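Local coordinates for ribulose bisphosphate carboxylase (Hyperthermus butylicus DSM 5456, PDB 6HUN), which probably catalyses the magnesium-dependent addition of carbon dioxide and water to ribulose 1,5-bisphosphate, yielding two molecules of 3-phosphoglycerate in an archaeal AMP degradation pathway, at residues Val103-Pro106 / Val107-Glu111; Pro116-Ser120 / Ser121-Asn125; Gln158-Arg161 / Glu162-Ile166; Glu391-Val395 / Met396-Ile400. All coordinates share one frame; numbering follows the deposited sequence.

Contact 1 (Val103-Pro106 / Val107-Glu111)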
loop_
_atom_site.group_PDB
_atom_site.type_symbol
_atom_site.label_atom_id
_atom_site.label_comp_id
_atom_site.label_asym_id
_atom_site.label_seq_id
_atom_site.Cartn_x
_atom_site.Cartn_y
_atom_site.Cartn_z
ATOM N N VAL A 103 6.888 -7.321 20.929
ATOM C CA VAL A 103 5.504 -7.642 21.246
ATOM C C VAL A 103 5.227 -9.045 20.743
ATOM O O VAL A 103 5.537 -9.374 19.595
ATOM C CB VAL A 103 4.513 -6.633 20.623
ATOM C CG1 VAL A 103 3.049 -6.943 21.089
ATOM C CG2 VAL A 103 4.886 -5.249 21.013
ATOM N N ALA A 104 4.654 -9.875 21.606
ATOM C CA ALA A 104 4.277 -11.231 21.256
ATOM C C ALA A 104 2.766 -11.301 21.021
ATOM O O ALA A 104 1.975 -10.731 21.794
ATOM C CB ALA A 104 4.699 -12.208 22.388
ATOM N N TYR A 105 2.379 -12.021 19.959
ATOM C CA TYR A 105 0.997 -12.108 19.445
ATOM C C TYR A 105 0.572 -13.565 19.328
ATOM O O TYR A 105 1.181 -14.317 18.544
ATOM C CB TYR A 105 0.840 -11.484 18.040
ATOM C CG TYR A 105 1.076 -9.998 17.961
ATOM C CD1 TYR A 105 2.342 -9.503 17.783
ATOM C CD2 TYR A 105 0.025 -9.090 18.076
ATOM C CE1 TYR A 105 2.586 -8.168 17.740
ATOM C CE2 TYR A 105 0.252 -7.717 18.030
ATOM C CZ TYR A 105 1.553 -7.263 17.836
ATOM O OH TYR A 105 1.809 -5.907 17.787
ATOM N N PRO A 106 -0.545 -13.966 19.935
ATOM C CA PRO A 106 -1.087 -15.313 19.682
ATOM C C PRO A 106 -1.473 -15.510 18.225
ATOM O O PRO A 106 -2.031 -14.616 17.592
ATOM C CB PRO A 106 -2.326 -15.363 20.581
ATOM C CG PRO A 106 -2.289 -14.129 21.424
ATOM C CD PRO A 106 -1.474 -13.124 20.696
ATOM N N VAL A 107 -1.149 -16.683 17.672
ATOM C CA VAL A 107 -1.364 -16.888 16.230
ATOM C C VAL A 107 -2.848 -16.879 15.865
ATOM O O VAL A 107 -3.211 -16.599 14.715
ATOM C CB VAL A 107 -0.686 -18.188 15.746
ATOM C CG1 VAL A 107 -1.016 -18.461 14.297
ATOM C CG2 VAL A 107 0.814 -18.074 15.818
ATOM N N GLU A 108 -3.727 -17.152 16.824
ATOM C CA GLU A 108 -5.162 -17.106 16.574
ATOM C C GLU A 108 -5.667 -15.700 16.246
ATOM O O GLU A 108 -6.823 -15.554 15.831
ATOM C CB GLU A 108 -5.914 -17.662 17.796
ATOM C CG GLU A 108 -5.669 -19.135 18.067
ATOM C CD GLU A 108 -4.315 -19.435 18.712
ATOM O OE1 GLU A 108 -3.934 -20.637 18.743
ATOM O OE2 GLU A 108 -3.625 -18.490 19.179
ATOM N N LEU A 109 -4.844 -14.662 16.422
ATOM C CA LEU A 109 -5.272 -13.334 15.968
ATOM C C LEU A 109 -5.381 -13.237 14.448
ATOM O O LEU A 109 -6.033 -12.307 13.932
ATOM C CB LEU A 109 -4.290 -12.269 16.447
ATOM C CG LEU A 109 -4.265 -11.806 17.900
ATOM C CD1 LEU A 109 -3.084 -10.888 18.117
ATOM C CD2 LEU A 109 -5.600 -11.096 18.294
ATOM N N PHE A 110 -4.648 -14.080 13.702
ATOM C CA PHE A 110 -4.427 -13.856 12.268
ATOM C C PHE A 110 -5.245 -14.840 11.427
ATOM O O PHE A 110 -5.357 -16.018 11.774
ATOM C CB PHE A 110 -2.915 -13.959 11.967
ATOM C CG PHE A 110 -2.087 -13.026 12.848
ATOM C CD1 PHE A 110 -2.060 -11.652 12.590
ATOM C CD2 PHE A 110 -1.356 -13.514 13.934
ATOM C CE1 PHE A 110 -1.316 -10.788 13.392
ATOM C CE2 PHE A 110 -0.630 -12.677 14.749
ATOM C CZ PHE A 110 -0.575 -11.315 14.477
ATOM N N GLU A 111 -5.831 -14.361 10.325
ATOM C CA GLU A 111 -6.478 -15.275 9.397
ATOM C C GLU A 111 -5.416 -16.020 8.593
ATOM O O GLU A 111 -4.436 -15.423 8.113
ATOM C CB GLU A 111 -7.417 -14.549 8.446
ATOM C CG GLU A 111 -8.163 -15.570 7.553
ATOM C CD GLU A 111 -9.106 -14.938 6.519
ATOM O OE1 GLU A 111 -9.593 -13.822 6.732
ATOM O OE2 GLU A 111 -9.411 -15.621 5.502
#

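Contact 2 (Pro116-Ser120 / Ser121-Asn125)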
loop_
_atom_site.group_PDB
_atom_site.type_symbol
_atom_site.label_atom_id
_atom_site.label_comp_id
_atom_site.label_asym_id
_atom_site.label_seq_id
_atom_site.Cartn_x
_atom_site.Cartn_y
_atom_site.Cartn_z
ATOM N N PRO A 116 -3.290 -9.269 3.804
ATOM C CA PRO A 116 -4.095 -8.124 4.226
ATOM C C PRO A 116 -4.489 -8.176 5.681
ATOM O O PRO A 116 -4.476 -7.122 6.340
ATOM C CB PRO A 116 -5.327 -8.202 3.309
ATOM C CG PRO A 116 -4.722 -8.808 2.031
ATOM C CD PRO A 116 -3.842 -9.891 2.579
ATOM N N ASN A 117 -4.867 -9.335 6.190
ATOM C CA ASN A 117 -5.313 -9.324 7.597
ATOM C C ASN A 117 -4.114 -9.108 8.522
ATOM O O ASN A 117 -4.209 -8.404 9.526
ATOM C CB ASN A 117 -6.007 -10.620 7.954
ATOM C CG ASN A 117 -6.459 -10.646 9.413
ATOM O OD1 ASN A 117 -6.049 -11.534 10.180
ATOM N ND2 ASN A 117 -7.345 -9.709 9.784
ATOM N N PHE A 118 -2.974 -9.682 8.168
ATOM C CA PHE A 118 -1.757 -9.454 8.947
ATOM C C PHE A 118 -1.426 -7.992 8.997
ATOM O O PHE A 118 -1.223 -7.408 10.077
ATOM C CB PHE A 118 -0.557 -10.245 8.340
ATOM C CG PHE A 118 0.752 -9.770 8.881
ATOM C CD1 PHE A 118 1.182 -10.259 10.108
ATOM C CD2 PHE A 118 1.489 -8.793 8.233
ATOM C CE1 PHE A 118 2.344 -9.799 10.660
ATOM C CE2 PHE A 118 2.680 -8.308 8.785
ATOM C CZ PHE A 118 3.083 -8.804 10.018
ATOM N N ALA A 119 -1.438 -7.342 7.824
ATOM C CA ALA A 119 -1.089 -5.927 7.756
ATOM C C ALA A 119 -2.099 -5.060 8.509
ATOM O O ALA A 119 -1.733 -4.024 9.083
ATOM C CB ALA A 119 -1.023 -5.476 6.303
ATOM N N SER A 120 -3.380 -5.426 8.481
ATOM C CA SER A 120 -4.329 -4.566 9.184
ATOM C C SER A 120 -4.089 -4.550 10.687
ATOM O O SER A 120 -4.525 -3.604 11.351
ATOM C CB SER A 120 -5.764 -5.015 8.928
ATOM O OG SER A 120 -6.005 -6.263 9.553
ATOM N N SER A 121 -3.440 -5.588 11.226
ATOM C CA SER A 121 -3.118 -5.664 12.666
ATOM C C SER A 121 -1.789 -4.973 12.951
ATOM O O SER A 121 -1.720 -3.926 13.602
ATOM C CB SER A 121 -3.007 -7.134 13.076
ATOM O OG SER A 121 -4.347 -7.633 13.276
ATOM N N ILE A 122 -0.730 -5.558 12.429
ATOM C CA ILE A 122 0.636 -5.151 12.800
ATOM C C ILE A 122 1.120 -3.951 11.987
ATOM O O ILE A 122 2.044 -3.240 12.445
ATOM C CB ILE A 122 1.535 -6.375 12.665
ATOM C CG1 ILE A 122 1.169 -7.338 13.824
ATOM C CG2 ILE A 122 3.020 -6.054 12.747
ATOM C CD1 ILE A 122 1.926 -8.611 13.769
ATOM N N LEU A 123 0.529 -3.706 10.815
ATOM C CA LEU A 123 0.857 -2.518 10.015
ATOM C C LEU A 123 -0.320 -1.572 9.913
ATOM O O LEU A 123 -0.450 -0.847 8.922
ATOM C CB LEU A 123 1.308 -2.879 8.567
ATOM C CG LEU A 123 2.417 -3.941 8.564
ATOM C CD1 LEU A 123 2.794 -4.240 7.072
ATOM C CD2 LEU A 123 3.636 -3.452 9.361
ATOM N N GLY A 124 -1.182 -1.506 10.932
ATOM C CA GLY A 124 -2.438 -0.808 10.683
ATOM C C GLY A 124 -2.562 0.504 11.438
ATOM O O GLY A 124 -1.758 1.428 11.252
ATOM N N ASN A 125 -3.562 0.609 12.325
ATOM C CA ASN A 125 -3.834 1.895 12.968
ATOM C C ASN A 125 -2.723 2.352 13.906
ATOM O O ASN A 125 -2.735 3.532 14.339
ATOM C CB ASN A 125 -5.115 1.779 13.813
ATOM C CG ASN A 125 -6.376 1.813 12.989
ATOM O OD1 ASN A 125 -6.356 2.184 11.819
ATOM N ND2 ASN A 125 -7.501 1.426 13.608
HETATM O O HOH W 1 -5.255 -1.664 13.099
#

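Contact 3 (Gln158-Arg161 / Glu162-Ile166)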
loop_
_atom_site.group_PDB
_atom_site.type_symbol
_atom_site.label_atom_id
_atom_site.label_comp_id
_atom_site.label_asym_id
_atom_site.label_seq_id
_atom_site.Cartn_x
_atom_site.Cartn_y
_atom_site.Cartn_z
ATOM N N GLN A 158 15.741 -21.973 -7.848
ATOM C CA GLN A 158 16.034 -23.162 -8.651
ATOM C C GLN A 158 15.031 -23.331 -9.776
ATOM O O GLN A 158 15.401 -23.731 -10.882
ATOM C CB GLN A 158 16.125 -24.390 -7.763
ATOM C CG GLN A 158 17.400 -24.420 -6.855
ATOM C CD GLN A 158 18.765 -24.039 -7.524
ATOM O OE1 GLN A 158 19.137 -24.518 -8.604
ATOM N NE2 GLN A 158 19.519 -23.183 -6.840
ATOM N N GLY A 159 13.750 -22.988 -9.546
ATOM C CA GLY A 159 12.801 -23.128 -10.625
ATOM C C GLY A 159 13.004 -22.126 -11.738
ATOM O O GLY A 159 12.747 -22.446 -12.904
ATOM N N VAL A 160 13.456 -20.904 -11.406
ATOM C CA VAL A 160 13.757 -19.921 -12.437
ATOM C C VAL A 160 15.011 -20.345 -13.201
ATOM O O VAL A 160 15.085 -20.218 -14.438
ATOM C CB VAL A 160 13.960 -18.544 -11.806
ATOM C CG1 VAL A 160 14.563 -17.529 -12.794
ATOM C CG2 VAL A 160 12.546 -18.062 -11.114
ATOM N N ARG A 161 16.012 -20.817 -12.480
ATOM C CA ARG A 161 17.204 -21.298 -13.219
ATOM C C ARG A 161 16.814 -22.410 -14.181
ATOM O O ARG A 161 17.430 -22.584 -15.252
ATOM C CB ARG A 161 18.268 -21.780 -12.245
ATOM C CG ARG A 161 18.954 -20.690 -11.435
ATOM C CD ARG A 161 20.138 -21.258 -10.683
ATOM N NE ARG A 161 20.974 -20.196 -10.125
ATOM C CZ ARG A 161 21.752 -19.371 -10.818
ATOM N NH1 ARG A 161 21.851 -19.463 -12.137
ATOM N NH2 ARG A 161 22.411 -18.424 -10.179
ATOM N N GLU A 162 15.863 -23.242 -13.784
ATOM C CA GLU A 162 15.537 -24.361 -14.660
ATOM C C GLU A 162 14.737 -23.881 -15.858
ATOM O O GLU A 162 14.946 -24.370 -16.970
ATOM C CB GLU A 162 14.788 -25.449 -13.914
ATOM C CG GLU A 162 15.658 -26.150 -12.883
ATOM C CD GLU A 162 14.829 -26.770 -11.761
ATOM O OE1 GLU A 162 15.206 -27.863 -11.275
ATOM O OE2 GLU A 162 13.804 -26.152 -11.365
ATOM N N ILE A 163 13.823 -22.923 -15.653
ATOM C CA ILE A 163 13.132 -22.262 -16.767
ATOM C C ILE A 163 14.126 -21.717 -17.806
ATOM O O ILE A 163 13.975 -21.922 -19.023
ATOM C CB ILE A 163 12.235 -21.130 -16.231
ATOM C CG1 ILE A 163 10.987 -21.688 -15.560
ATOM C CG2 ILE A 163 11.909 -20.131 -17.365
ATOM C CD1 ILE A 163 10.273 -20.588 -14.674
ATOM N N LEU A 164 15.150 -21.018 -17.355
ATOM C CA LEU A 164 16.077 -20.384 -18.280
ATOM C C LEU A 164 17.209 -21.328 -18.726
ATOM O O LEU A 164 17.978 -20.962 -19.630
ATOM C CB LEU A 164 16.644 -19.119 -17.644
ATOM C CG LEU A 164 15.533 -18.058 -17.497
ATOM C CD1 LEU A 164 15.991 -16.851 -16.734
ATOM C CD2 LEU A 164 14.944 -17.611 -18.852
ATOM N N GLY A 165 17.376 -22.466 -18.067
ATOM C CA GLY A 165 18.534 -23.323 -18.349
ATOM C C GLY A 165 19.871 -22.707 -17.967
ATOM O O GLY A 165 20.876 -22.947 -18.645
ATOM N N ILE A 166 19.904 -21.894 -16.906
ATOM C CA ILE A 166 21.092 -21.166 -16.452
ATOM C C ILE A 166 21.497 -21.754 -15.104
ATOM O O ILE A 166 20.887 -21.457 -14.078
ATOM C CB ILE A 166 20.845 -19.658 -16.363
ATOM C CG1 ILE A 166 20.360 -19.141 -17.710
ATOM C CG2 ILE A 166 22.090 -18.913 -15.850
ATOM C CD1 ILE A 166 19.904 -17.745 -17.707
#

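Contact 4 (Glu391-Val395 / Met396-Ile400)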
loop_
_atom_site.group_PDB
_atom_site.type_symbol
_atom_site.label_atom_id
_atom_site.label_comp_id
_atom_site.label_asym_id
_atom_site.label_seq_id
_atom_site.Cartn_x
_atom_site.Cartn_y
_atom_site.Cartn_z
ATOM N N GLU A 391 32.520 -7.281 -8.806
ATOM C CA GLU A 391 32.475 -6.946 -7.388
ATOM C C GLU A 391 31.084 -7.177 -6.810
ATOM O O GLU A 391 30.957 -7.663 -5.681
ATOM C CB GLU A 391 32.898 -5.496 -7.155
ATOM C CG GLU A 391 34.270 -5.336 -6.538
ATOM C CD GLU A 391 34.406 -5.883 -5.121
ATOM O OE1 GLU A 391 34.818 -7.059 -4.963
ATOM O OE2 GLU A 391 34.158 -5.110 -4.165
ATOM N N VAL A 392 30.034 -6.853 -7.571
ATOM C CA VAL A 392 28.672 -7.109 -7.090
ATOM C C VAL A 392 28.460 -8.606 -6.893
ATOM O O VAL A 392 27.920 -9.046 -5.873
ATOM C CB VAL A 392 27.637 -6.510 -8.054
ATOM C CG1 VAL A 392 26.266 -6.965 -7.673
ATOM C CG2 VAL A 392 27.747 -4.975 -7.999
ATOM N N ILE A 393 28.920 -9.408 -7.855
ATOM C CA ILE A 393 28.804 -10.866 -7.755
ATOM C C ILE A 393 29.605 -11.412 -6.566
ATOM O O ILE A 393 29.160 -12.352 -5.897
ATOM C CB ILE A 393 29.245 -11.532 -9.082
ATOM C CG1 ILE A 393 28.335 -11.113 -10.253
ATOM C CG2 ILE A 393 29.200 -13.021 -8.956
ATOM C CD1 ILE A 393 28.955 -11.504 -11.654
ATOM N N ARG A 394 30.814 -10.872 -6.298
ATOM C CA ARG A 394 31.589 -11.367 -5.146
ATOM C C ARG A 394 30.885 -11.029 -3.828
ATOM O O ARG A 394 30.934 -11.814 -2.865
ATOM C CB ARG A 394 33.005 -10.774 -5.127
ATOM C CG ARG A 394 34.004 -11.522 -4.216
ATOM C CD ARG A 394 35.358 -10.779 -4.099
ATOM N NE ARG A 394 35.177 -9.382 -3.712
ATOM C CZ ARG A 394 34.853 -8.981 -2.486
ATOM N NH1 ARG A 394 34.686 -9.880 -1.516
ATOM N NH2 ARG A 394 34.681 -7.681 -2.231
ATOM N N VAL A 395 30.258 -9.849 -3.765
ATOM C CA VAL A 395 29.631 -9.365 -2.550
ATOM C C VAL A 395 28.220 -9.920 -2.386
ATOM O O VAL A 395 27.845 -10.357 -1.301
ATOM C CB VAL A 395 29.640 -7.827 -2.542
ATOM C CG1 VAL A 395 28.758 -7.309 -1.434
ATOM C CG2 VAL A 395 31.099 -7.309 -2.391
ATOM N N MET A 396 27.426 -9.968 -3.446
ATOM C CA MET A 396 26.030 -10.440 -3.334
ATOM C C MET A 396 25.833 -11.906 -3.650
ATOM O O MET A 396 24.717 -12.422 -3.449
ATOM C CB MET A 396 25.138 -9.639 -4.249
ATOM C CG MET A 396 24.875 -8.273 -3.725
ATOM S SD MET A 396 23.706 -7.549 -4.831
ATOM C CE MET A 396 22.169 -8.397 -4.412
ATOM N N GLY A 397 26.846 -12.565 -4.202
ATOM C CA GLY A 397 26.778 -13.972 -4.572
ATOM C C GLY A 397 26.321 -14.176 -6.009
ATOM O O GLY A 397 25.877 -13.253 -6.687
ATOM N N LYS A 398 26.469 -15.417 -6.502
ATOM C CA LYS A 398 26.040 -15.714 -7.868
ATOM C C LYS A 398 24.520 -15.830 -8.022
ATOM O O LYS A 398 24.006 -15.724 -9.146
ATOM C CB LYS A 398 26.673 -17.023 -8.354
ATOM C CG LYS A 398 28.191 -17.032 -8.224
ATOM C CD LYS A 398 28.819 -18.401 -8.570
ATOM C CE LYS A 398 30.340 -18.360 -8.336
ATOM N NZ LYS A 398 30.893 -19.590 -7.656
ATOM N N ASP A 399 23.793 -16.061 -6.934
ATOM C CA ASP A 399 22.347 -16.263 -7.050
ATOM C C ASP A 399 21.621 -14.919 -6.955
ATOM O O ASP A 399 20.958 -14.582 -5.959
ATOM C CB ASP A 399 21.852 -17.256 -6.000
ATOM C CG ASP A 399 22.092 -18.701 -6.399
ATOM O OD1 ASP A 399 22.377 -18.968 -7.593
ATOM O OD2 ASP A 399 21.989 -19.572 -5.511
ATOM N N ILE A 400 21.743 -14.139 -8.047
ATOM C CA ILE A 400 21.127 -12.823 -8.173
ATOM C C ILE A 400 20.674 -12.643 -9.607
ATOM O O ILE A 400 21.195 -13.263 -10.534
ATOM C CB ILE A 400 22.096 -11.652 -7.818
ATOM C CG1 ILE A 400 23.296 -11.652 -8.779
ATOM C CG2 ILE A 400 22.576 -11.790 -6.406
ATOM C CD1 ILE A 400 24.327 -10.547 -8.467
#

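Contact 1 (Val103-Pro106 / Val107-Glu111)
P106 passes the backbone from extended to turned conformation: its carbonyl O receives the N-H of L109 at 3.0 Å, the N-H...O angle being 167°. The motif is a short 3-10 segment, 107-109, that leads off strand 99-105 of the N-terminal domain toward helix 115-122. A second turn bond of the same span, F110 N to V107 O, follows directly. Proline suits the corner because its ring holds phi near -62°, and its CD lies 3.8 Å from CD1 of L109. That same methyl reaches the edge of the Y105 ring in its plane, 3.6 Å from CD2, while the Y105 hydroxyl is bound to S66. F110 folds back against the turn. With CG anti to its carbonyl carbon (chi1 -54°), its ring returns toward the strand and takes CB of L109 over the centre of one face, 4.0 Å above the plane. L109 and E111 also meet the second subunit: L109 O bonds Q211 and E111 forms a salt bridge with R254 of that subunit. CB of Y105 sits at the edge of the F110 ring, near its plane, 3.8 Å from CE2.

Contact 2 (Pro116-Ser120 / Ser121-Asn125)
The F118 ring leans obliquely against I122 one helical turn on; its CE1 comes to 3.4 Å from CD1 of I122, and CZ lies near CB and CG2 of the same residue. Within the N-terminal domain, F142 meets this phenylalanine edge-to-face. The F118 side chain runs with CG anti to the backbone N (chi1 165°), and both it and I122 pack on V140 of strand 132-141, a buried place that suits two large apolar groups. Beside them A119 offers a small methyl, 4.1 Å from CD1 of L123, and L123 also packs on V137 of that strand.

The contact is the C-terminal end of helix 115-122, where the regular bonding pattern frays. F118 O still accepts two N-H groups: I122 N lies 3.0 Å from F118 O, almost head-on to the carbonyl. S121 N lies 3.1 Å from F118 O, well above the carbonyl plane. L123 N reaches A119 O only weakly, with an N-H...O angle of 129°, and L123 is the first residue to leave helical angles. The chain then turns away through G124, whose CA makes a C-H...O contact with S120 O.

The small polar residues line the side next to the second subunit. There N117 and S121 bond N207 of that subunit, N117 also holding E111 of its own chain. S120 has two conformers, and in one of them OG bonds N117 O, so that bond is doubtful. A water spans the exit, donating to S120 O at 2.7 Å and accepting from N125 N at 2.9 Å.

Contact 3 (Gln158-Arg161 / Glu162-Ile166)
A Schellman motif ends helix 156-164, which comes just ahead of the first strand of the catalytic TIM barrel. G165 is its C-prime residue: a positive phi of 66°, easy for glycine, turns the chain so that I166 N returns to R161 O at 3.1 Å, in the carbonyl plane. The motif's second bond, G165 N to E162 O, is weak. Before it, regular helical bonds join I163 N to G159 O and L164 N to V160 O.

R161 closes the same turn with its side chain. Its CG stands anti to the carbonyl carbon (chi1 -70°) and the chain runs extended to NE, crossing I166 at about a right angle. NH1 thereby gives a hydrogen bond of 2.9 Å to I166 O, which sits at the guanidinium edge, in plane, although the nitrogen itself lies above the carbonyl plane. Arginine suits this buried spot because its several N-H groups can serve several partners: NH1 also binds R169 O, and NH2 pairs with D399.

V160 and L164, with CG1 and CD1 4.2 Å apart, form the apolar side of the helix. Both rest on I171 of strand 171-174, where I166 joins them; V160 also touches F377 of strand 377-380, and with I163 meets F265 of strand 265-269.

Contact 4 (Glu391-Val395 / Met396-Ile400)
This is a local contact at the C-terminal end of a TIM-barrel helix, where helix 389-396 gives way to the loop that enters barrel strand 401-403. M396 N bonds V392 O at 2.6 Å, whereas the next link, from G397 N to I393 O at 2.9 Å, is weak because its N-H...O angle is only 130°. G397 then leaves the helix with phi 91° and psi 168°, a conformation in which a side chain would collide with the carbonyl O of M396; glycine therefore fits.

The side chains form an apolar seam beside the helix end. V392 and M396 lie side by side and point the same way, CG1 of the valine 3.9 Å from SD of the methionine. The long, flexible methionine, bent at chi3, carries on toward V329 and P332 in nearby loops. I400, the last loop residue before strand 401-403, returns to the helix, its CD1 4.1 Å from V392 CG1, with I393 close by. The exposed face of the helix is charged instead. There R394 and E391 form a salt bridge, gripped side-on: NE lies 2.7 Å from OE1, NH2 reaches the syn lone pair of OE1 at 2.8 Å, and NH2 makes a further, weak bond to OE2.

Contacts 1 and 2 are buried and belong to the N-terminal domain: contact 1 follows strand 99-105, and contact 2 ends helix 115-122, the next helix in the chain. They touch through E111 N and N117 OD1, and F110 packs on I122. Both face the second subunit, so polar groups there serve the dimer interface. Contacts 3 and 4 are only partly buried, lie in the catalytic barrel domain and touch no other chain. Each ends a helix at a glycine with positive phi, yet contact 3 adds an arginine bond to a Schellman close, while contact 4 relies more on apolar packing across its two segments. A salt bridge, R161 NH2 to D399 OD1 at 2.6 Å, ties these two together.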